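Local coordinates for protein NADPH-flavin oxidoreductase (Vibrio harveyi, PDB 1BKJ) that catalyses the NADPH-dependent reduction of FMN to FMNH2, supplying reduced flavin to luciferase for bioluminescence, at residues T7-R12 against L116-S121; A73-F79 against V151-L157. All blocks are in the same frame, centred on the assembly; numbering follows the deposited sequence.

Contact 1: residues T7-R12 against L116-S121; sequences TILAHR and LLAAES. With FMN (flavin mononucleotide), chain D.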
loop_
_atom_site.group_PDB
_atom_site.type_symbol
_atom_site.label_atom_id
_atom_site.label_comp_id
_atom_site.label_asym_id
_atom_site.label_seq_id
_atom_site.Cartn_x
_atom_site.Cartn_y
_atom_site.Cartn_z
ATOM N N THR A 7 14.529 -2.892 -12.400
ATOM C CA THR A 7 13.147 -2.593 -12.773
ATOM C C THR A 7 12.531 -1.586 -11.779
ATOM O O THR A 7 11.960 -0.571 -12.201
ATOM C CB THR A 7 12.302 -3.892 -12.863
ATOM O OG1 THR A 7 12.807 -4.710 -13.928
ATOM C CG2 THR A 7 10.837 -3.596 -13.130
ATOM N N ILE A 8 12.697 -1.842 -10.477
ATOM C CA ILE A 8 12.184 -0.956 -9.413
ATOM C C ILE A 8 12.751 0.471 -9.552
ATOM O O ILE A 8 12.005 1.454 -9.502
ATOM C CB ILE A 8 12.492 -1.515 -7.970
ATOM C CG1 ILE A 8 11.644 -2.767 -7.685
ATOM C CG2 ILE A 8 12.172 -0.454 -6.895
ATOM C CD1 ILE A 8 11.977 -3.501 -6.375
ATOM N N LEU A 9 14.059 0.561 -9.779
ATOM C CA LEU A 9 14.748 1.840 -9.916
ATOM C C LEU A 9 14.578 2.580 -11.246
ATOM O O LEU A 9 14.856 3.775 -11.314
ATOM C CB LEU A 9 16.234 1.677 -9.572
ATOM C CG LEU A 9 16.589 1.316 -8.123
ATOM C CD1 LEU A 9 18.095 1.115 -8.009
ATOM C CD2 LEU A 9 16.131 2.393 -7.162
ATOM N N ALA A 10 14.071 1.893 -12.272
ATOM C CA ALA A 10 13.864 2.489 -13.597
ATOM C C ALA A 10 12.459 3.049 -13.784
ATOM O O ALA A 10 12.129 3.581 -14.851
ATOM C CB ALA A 10 14.172 1.468 -14.680
ATOM N N HIS A 11 11.638 2.967 -12.734
ATOM C CA HIS A 11 10.249 3.446 -12.784
ATOM C C HIS A 11 10.061 4.939 -13.063
ATOM O O HIS A 11 10.766 5.775 -12.517
ATOM C CB HIS A 11 9.497 3.110 -11.473
ATOM C CG HIS A 11 8.170 3.818 -11.313
ATOM N ND1 HIS A 11 7.043 3.455 -12.015
ATOM C CD2 HIS A 11 7.829 4.932 -10.620
ATOM C CE1 HIS A 11 6.069 4.310 -11.770
ATOM N NE2 HIS A 11 6.522 5.221 -10.928
ATOM N N ARG A 12 9.053 5.197 -13.882
ATOM C CA ARG A 12 8.530 6.538 -14.148
ATOM C C ARG A 12 7.087 6.304 -14.600
ATOM O O ARG A 12 6.786 5.259 -15.212
ATOM C CB ARG A 12 9.370 7.429 -15.116
ATOM C CG ARG A 12 9.600 6.920 -16.462
ATOM C CD ARG A 12 10.988 6.317 -16.576
ATOM N NE ARG A 12 10.903 5.063 -17.301
ATOM C CZ ARG A 12 10.624 4.967 -18.601
ATOM N NH1 ARG A 12 10.423 6.058 -19.345
ATOM N NH2 ARG A 12 10.439 3.783 -19.160
ATOM N N LEU A 116 1.923 -3.512 -10.865
ATOM C CA LEU A 116 2.677 -2.518 -11.633
ATOM C C LEU A 116 4.098 -2.980 -11.936
ATOM O O LEU A 116 4.536 -2.850 -13.080
ATOM C CB LEU A 116 2.690 -1.138 -10.946
ATOM C CG LEU A 116 3.371 0.010 -11.716
ATOM C CD1 LEU A 116 2.708 0.264 -13.069
ATOM C CD2 LEU A 116 3.383 1.282 -10.888
ATOM N N LEU A 117 4.791 -3.539 -10.935
ATOM C CA LEU A 117 6.153 -4.049 -11.126
ATOM C C LEU A 117 6.211 -5.199 -12.137
ATOM O O LEU A 117 7.098 -5.228 -12.996
ATOM C CB LEU A 117 6.789 -4.467 -9.803
ATOM C CG LEU A 117 7.278 -3.338 -8.901
ATOM C CD1 LEU A 117 7.827 -3.941 -7.632
ATOM C CD2 LEU A 117 8.346 -2.493 -9.587
ATOM N N ALA A 118 5.229 -6.097 -12.082
ATOM C CA ALA A 118 5.139 -7.210 -13.030
ATOM C C ALA A 118 4.990 -6.621 -14.441
ATOM O O ALA A 118 5.744 -6.976 -15.340
ATOM C CB ALA A 118 3.950 -8.090 -12.711
ATOM N N ALA A 119 4.108 -5.629 -14.583
ATOM C CA ALA A 119 3.879 -4.965 -15.872
ATOM C C ALA A 119 5.139 -4.272 -16.407
ATOM O O ALA A 119 5.527 -4.508 -17.539
ATOM C CB ALA A 119 2.717 -3.973 -15.773
ATOM N N GLU A 120 5.813 -3.501 -15.555
ATOM C CA GLU A 120 7.040 -2.784 -15.916
ATOM C C GLU A 120 8.184 -3.721 -16.328
ATOM O O GLU A 120 8.924 -3.412 -17.257
ATOM C CB GLU A 120 7.477 -1.852 -14.777
ATOM C CG GLU A 120 6.535 -0.655 -14.596
ATOM C CD GLU A 120 6.850 0.235 -13.393
ATOM O OE1 GLU A 120 7.519 -0.206 -12.424
ATOM O OE2 GLU A 120 6.390 1.391 -13.405
ATOM N N SER A 121 8.255 -4.897 -15.701
ATOM C CA SER A 121 9.284 -5.886 -16.013
ATOM C C SER A 121 9.113 -6.508 -17.397
ATOM O O SER A 121 10.071 -7.054 -17.950
ATOM C CB SER A 121 9.300 -6.983 -14.962
ATOM O OG SER A 121 8.229 -7.895 -15.108
HETATM N N1 FMN D . -0.645 10.444 -11.565
HETATM C C2 FMN D . -1.551 10.980 -12.450
HETATM O O2 FMN D . -1.267 11.570 -13.462
HETATM N N3 FMN D . -2.863 10.853 -12.017
HETATM C C4 FMN D . -3.311 10.449 -10.725
HETATM O O4 FMN D . -4.502 10.524 -10.484
HETATM C C4A FMN D . -2.267 10.004 -9.847
HETATM N N5 FMN D . -2.687 9.354 -8.692
HETATM C C5A FMN D . -1.771 8.635 -7.910
HETATM C C6 FMN D . -2.274 7.893 -6.857
HETATM C C7 FMN D . -1.419 7.109 -6.083
HETATM C C7M FMN D . -2.080 6.142 -5.056
HETATM C C8 FMN D . -0.021 7.112 -6.355
HETATM C C8M FMN D . 0.986 6.413 -5.502
HETATM C C9 FMN D . 0.485 7.844 -7.398
HETATM C C9A FMN D . -0.387 8.625 -8.219
HETATM N N10 FMN D . 0.052 9.347 -9.388
HETATM C C10 FMN D . -0.889 9.957 -10.257
HETATM C "C1'" FMN D . 1.325 9.230 -9.862
HETATM C "C2'" FMN D . 2.296 10.346 -9.556
HETATM O "O2'" FMN D . 1.922 11.658 -9.554
HETATM C "C3'" FMN D . 3.706 9.983 -9.344
HETATM O "O3'" FMN D . 3.950 8.722 -8.773
HETATM C "C4'" FMN D . 4.779 11.000 -9.066
HETATM O "O4'" FMN D . 4.538 12.362 -9.322
HETATM C "C5'" FMN D . 6.168 10.593 -8.930
HETATM O "O5'" FMN D . 6.554 10.378 -10.322
HETATM P P FMN D . 6.938 8.931 -10.967
HETATM O O1P FMN D . 8.186 8.585 -10.314
HETATM O O2P FMN D . 6.982 9.223 -12.421
HETATM O O3P FMN D . 5.927 7.931 -10.554
HETATM O O HOH W 1 10.300 0.223 -14.111
HETATM O O HOH W 2 5.567 2.671 -15.744
#
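The end of the N-terminal helix and the loop after it pack on helix 98-121, joined by a His-carboxylate hydrogen bond beside the FMN phosphate site of this nitroreductase-family fold. Residues 7-12 leave the N-terminal helix 3-9 and run into the FMN-binding loop; residues 116-121 lie on helix 98-121, and the two bury 296 Å² between them. Packing by Thr7, Ile8 and Leu117 supplies about half of this surface: Ile8 CG1 meets Leu117 CD2 at 3.8 Å, while Thr7 turns its methyl to the helix, CG2 lying 4.1 Å from Glu120 CB, and its hydroxyl back to Asn3. Packing continues across the dimer interface, where Asn114 of the second subunit touches both Ile8 and Leu117.

The polar part centres on Glu120. Water 1 donates to Thr7 O (2.7 Å) and, weakly, to Glu120 OE1 (3.3 Å), whereas water 2 lies 2.9 Å from Arg12 O and 2.8 Å from Glu120 OE2. The loop is also braced from within, Arg12 NE reaching back to Ala10 O at 3.1 Å. Arg15, Ser13 and Arg169 are among the other residues hydrogen-bonded to the FMN. Both nitrogens of the His11 imidazole are used, each partner lying at the ring edge: ND1 donates to Glu120 OE2 at 2.6 Å, and NE2 donates to FMN O3P at 2.8 Å.

Contact 2: residues A73-F79 against V151-L157; sequences AAEFLVF and VLFGMCL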
loop_
_atom_site.group_PDB
_atom_site.type_symbol
_atom_site.label_atom_id
_atom_site.label_comp_id
_atom_site.label_asym_id
_atom_site.label_seq_id
_atom_site.Cartn_x
_atom_site.Cartn_y
_atom_site.Cartn_z
ATOM N N ALA A 73 -5.504 3.822 -22.306
ATOM C CA ALA A 73 -4.731 2.689 -21.771
ATOM C C ALA A 73 -5.293 1.355 -22.278
ATOM O O ALA A 73 -6.504 1.240 -22.500
ATOM C CB ALA A 73 -4.776 2.704 -20.250
ATOM N N ALA A 74 -4.411 0.372 -22.485
ATOM C CA ALA A 74 -4.811 -0.965 -22.936
ATOM C C ALA A 74 -5.657 -1.651 -21.855
ATOM O O ALA A 74 -6.628 -2.332 -22.170
ATOM C CB ALA A 74 -3.579 -1.804 -23.282
ATOM N N GLU A 75 -5.297 -1.437 -20.586
ATOM C CA GLU A 75 -6.024 -1.994 -19.438
ATOM C C GLU A 75 -6.227 -0.956 -18.316
ATOM O O GLU A 75 -5.330 -0.159 -18.038
ATOM C CB GLU A 75 -5.285 -3.213 -18.835
ATOM C CG GLU A 75 -5.254 -4.503 -19.679
ATOM C CD GLU A 75 -6.627 -5.087 -19.973
ATOM O OE1 GLU A 75 -7.461 -5.171 -19.045
ATOM O OE2 GLU A 75 -6.867 -5.481 -21.136
ATOM N N PHE A 76 -7.412 -0.945 -17.707
ATOM C CA PHE A 76 -7.681 -0.062 -16.581
ATOM C C PHE A 76 -8.260 -0.907 -15.450
ATOM O O PHE A 76 -9.349 -1.467 -15.579
ATOM C CB PHE A 76 -8.618 1.098 -16.937
ATOM C CG PHE A 76 -8.742 2.144 -15.845
ATOM C CD1 PHE A 76 -7.633 2.947 -15.489
ATOM C CD2 PHE A 76 -9.951 2.300 -15.128
ATOM C CE1 PHE A 76 -7.714 3.889 -14.433
ATOM C CE2 PHE A 76 -10.048 3.246 -14.063
ATOM C CZ PHE A 76 -8.922 4.037 -13.721
ATOM N N LEU A 77 -7.502 -0.983 -14.353
ATOM C CA LEU A 77 -7.856 -1.752 -13.153
ATOM C C LEU A 77 -8.220 -0.816 -11.999
ATOM O O LEU A 77 -7.518 0.165 -11.764
ATOM C CB LEU A 77 -6.664 -2.610 -12.721
ATOM C CG LEU A 77 -5.963 -3.533 -13.715
ATOM C CD1 LEU A 77 -4.806 -4.202 -13.012
ATOM C CD2 LEU A 77 -6.936 -4.572 -14.287
ATOM N N VAL A 78 -9.326 -1.096 -11.302
ATOM C CA VAL A 78 -9.762 -0.278 -10.170
ATOM C C VAL A 78 -9.632 -1.122 -8.899
ATOM O O VAL A 78 -10.232 -2.192 -8.800
ATOM C CB VAL A 78 -11.225 0.223 -10.330
ATOM C CG1 VAL A 78 -11.571 1.228 -9.234
ATOM C CG2 VAL A 78 -11.453 0.867 -11.698
ATOM N N PHE A 79 -8.835 -0.633 -7.944
ATOM C CA PHE A 79 -8.586 -1.326 -6.682
ATOM C C PHE A 79 -9.541 -0.866 -5.626
ATOM O O PHE A 79 -9.647 0.330 -5.353
ATOM C CB PHE A 79 -7.148 -1.121 -6.238
ATOM C CG PHE A 79 -6.160 -1.872 -7.070
ATOM C CD1 PHE A 79 -5.796 -1.411 -8.354
ATOM C CD2 PHE A 79 -5.632 -3.084 -6.603
ATOM C CE1 PHE A 79 -4.917 -2.165 -9.174
ATOM C CE2 PHE A 79 -4.757 -3.847 -7.401
ATOM C CZ PHE A 79 -4.395 -3.388 -8.697
ATOM N N VAL A 151 -14.099 2.409 -3.309
ATOM C CA VAL A 151 -13.062 2.616 -4.326
ATOM C C VAL A 151 -11.887 3.375 -3.712
ATOM O O VAL A 151 -12.092 4.260 -2.877
ATOM C CB VAL A 151 -13.620 3.354 -5.618
ATOM C CG1 VAL A 151 -14.280 4.674 -5.277
ATOM C CG2 VAL A 151 -12.499 3.601 -6.641
ATOM N N LEU A 152 -10.668 2.972 -4.072
ATOM C CA LEU A 152 -9.458 3.621 -3.598
ATOM C C LEU A 152 -8.687 4.301 -4.718
ATOM O O LEU A 152 -8.372 5.479 -4.617
ATOM C CB LEU A 152 -8.561 2.643 -2.852
ATOM C CG LEU A 152 -8.993 2.217 -1.450
ATOM C CD1 LEU A 152 -7.905 1.345 -0.903
ATOM C CD2 LEU A 152 -9.225 3.415 -0.514
ATOM N N PHE A 153 -8.327 3.555 -5.757
ATOM C CA PHE A 153 -7.601 4.128 -6.886
ATOM C C PHE A 153 -7.699 3.219 -8.097
ATOM O O PHE A 153 -8.074 2.059 -7.981
ATOM C CB PHE A 153 -6.111 4.403 -6.538
ATOM C CG PHE A 153 -5.359 3.204 -6.007
ATOM C CD1 PHE A 153 -4.756 2.280 -6.886
ATOM C CD2 PHE A 153 -5.281 2.962 -4.622
ATOM C CE1 PHE A 153 -4.099 1.136 -6.405
ATOM C CE2 PHE A 153 -4.626 1.810 -4.118
ATOM C CZ PHE A 153 -4.032 0.894 -5.014
ATOM N N GLY A 154 -7.327 3.768 -9.247
ATOM C CA GLY A 154 -7.295 3.014 -10.479
ATOM C C GLY A 154 -5.848 2.841 -10.915
ATOM O O GLY A 154 -4.925 3.324 -10.241
ATOM N N MET A 155 -5.640 2.141 -12.027
ATOM C CA MET A 155 -4.307 1.927 -12.578
ATOM C C MET A 155 -4.390 1.743 -14.086
ATOM O O MET A 155 -5.148 0.901 -14.573
ATOM C CB MET A 155 -3.623 0.705 -11.945
ATOM C CG MET A 155 -2.185 0.496 -12.426
ATOM S SD MET A 155 -1.380 -0.903 -11.684
ATOM C CE MET A 155 -0.929 -0.202 -10.125
ATOM N N CYS A 156 -3.635 2.567 -14.809
ATOM C CA CYS A 156 -3.553 2.488 -16.266
ATOM C C CYS A 156 -2.348 1.621 -16.618
ATOM O O CYS A 156 -1.298 1.749 -15.997
ATOM C CB CYS A 156 -3.322 3.866 -16.892
ATOM S SG CYS A 156 -4.627 5.051 -16.664
ATOM N N LEU A 157 -2.520 0.701 -17.566
ATOM C CA LEU A 157 -1.438 -0.167 -18.034
ATOM C C LEU A 157 -1.467 -0.203 -19.566
ATOM O O LEU A 157 -2.538 -0.117 -20.174
ATOM C CB LEU A 157 -1.567 -1.608 -17.482
ATOM C CG LEU A 157 -1.448 -1.909 -15.974
ATOM C CD1 LEU A 157 -1.709 -3.381 -15.699
ATOM C CD2 LEU A 157 -0.081 -1.469 -15.437
#
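Strands 75-82 and 149-158 pair antiparallel as the two central strands of the sheet, their local axes 4.5 Å apart at 162°. Six backbone hydrogen bonds join them. Glu75 N donates to Leu157 O (3.1 Å) and Leu157 N to Glu75 O (3.0 Å); Leu77 N donates to Met155 O (3.0 Å), and the return bond from Met155 N to Leu77 O is short at 2.7 Å but weak, bent to 123°. At the far end Phe79 N donates to Phe153 O (2.8 Å), but Phe79 O accepts from Leu152 N (3.1 Å), because Leu152 and Phe153 form a classic beta bulge opposite Phe79. A second one sets Ala74 and Glu75 against Leu157.

The intervening residues bond outward: Phe76 and Val78 to Val51 and Val49, Gly154 and Cys156 to Ile129 and Val127. Arg133 donates to Leu152 O, Val151 N bonds to Tyr231 OH, Ala73 O accepts from Arg57 NH1, and the Glu75 carboxylate forms a salt bridge with Arg50.

On the face of Phe153, Met155 and Leu157, on which helix 98-121 packs, Phe79 CB sits over the Phe153 ring, 4.1 Å from its centroid. On the other face the Phe76 ring occupies the space beside Gly154, its CZ 3.8 Å from Gly154 CA, where a CB would clash; Cys156 SG approaches the ring edge, 5.0 Å from the centroid. With the Phe153 side chain about 5 Å from a bound FMN, this is the buried antiparallel sheet core of the FMN-dependent nitroreductase fold.

How the contacts relate
Helix 98-121 joins the two contacts: its residues 116-121 form one side of contact 1, and it also packs on the sheet of contact 2. Their centres are about 16 Å apart, yet they touch directly, with Ala119 CB 3.8 Å from Leu157 CD2 and Leu116 CB 3.8 Å from Met155 CE. Contact 2 is deeply buried, held by backbone hydrogen bonds and an apolar layer. Contact 1, farther from the chain centre and only partly buried, combines apolar packing with a His-carboxylate hydrogen bond and water bridges near the cofactor phosphate and the second subunit. Leu116 belongs to both settings, approaching His11 CE1 with CD2 (4.1 Å) while also packing on the strand.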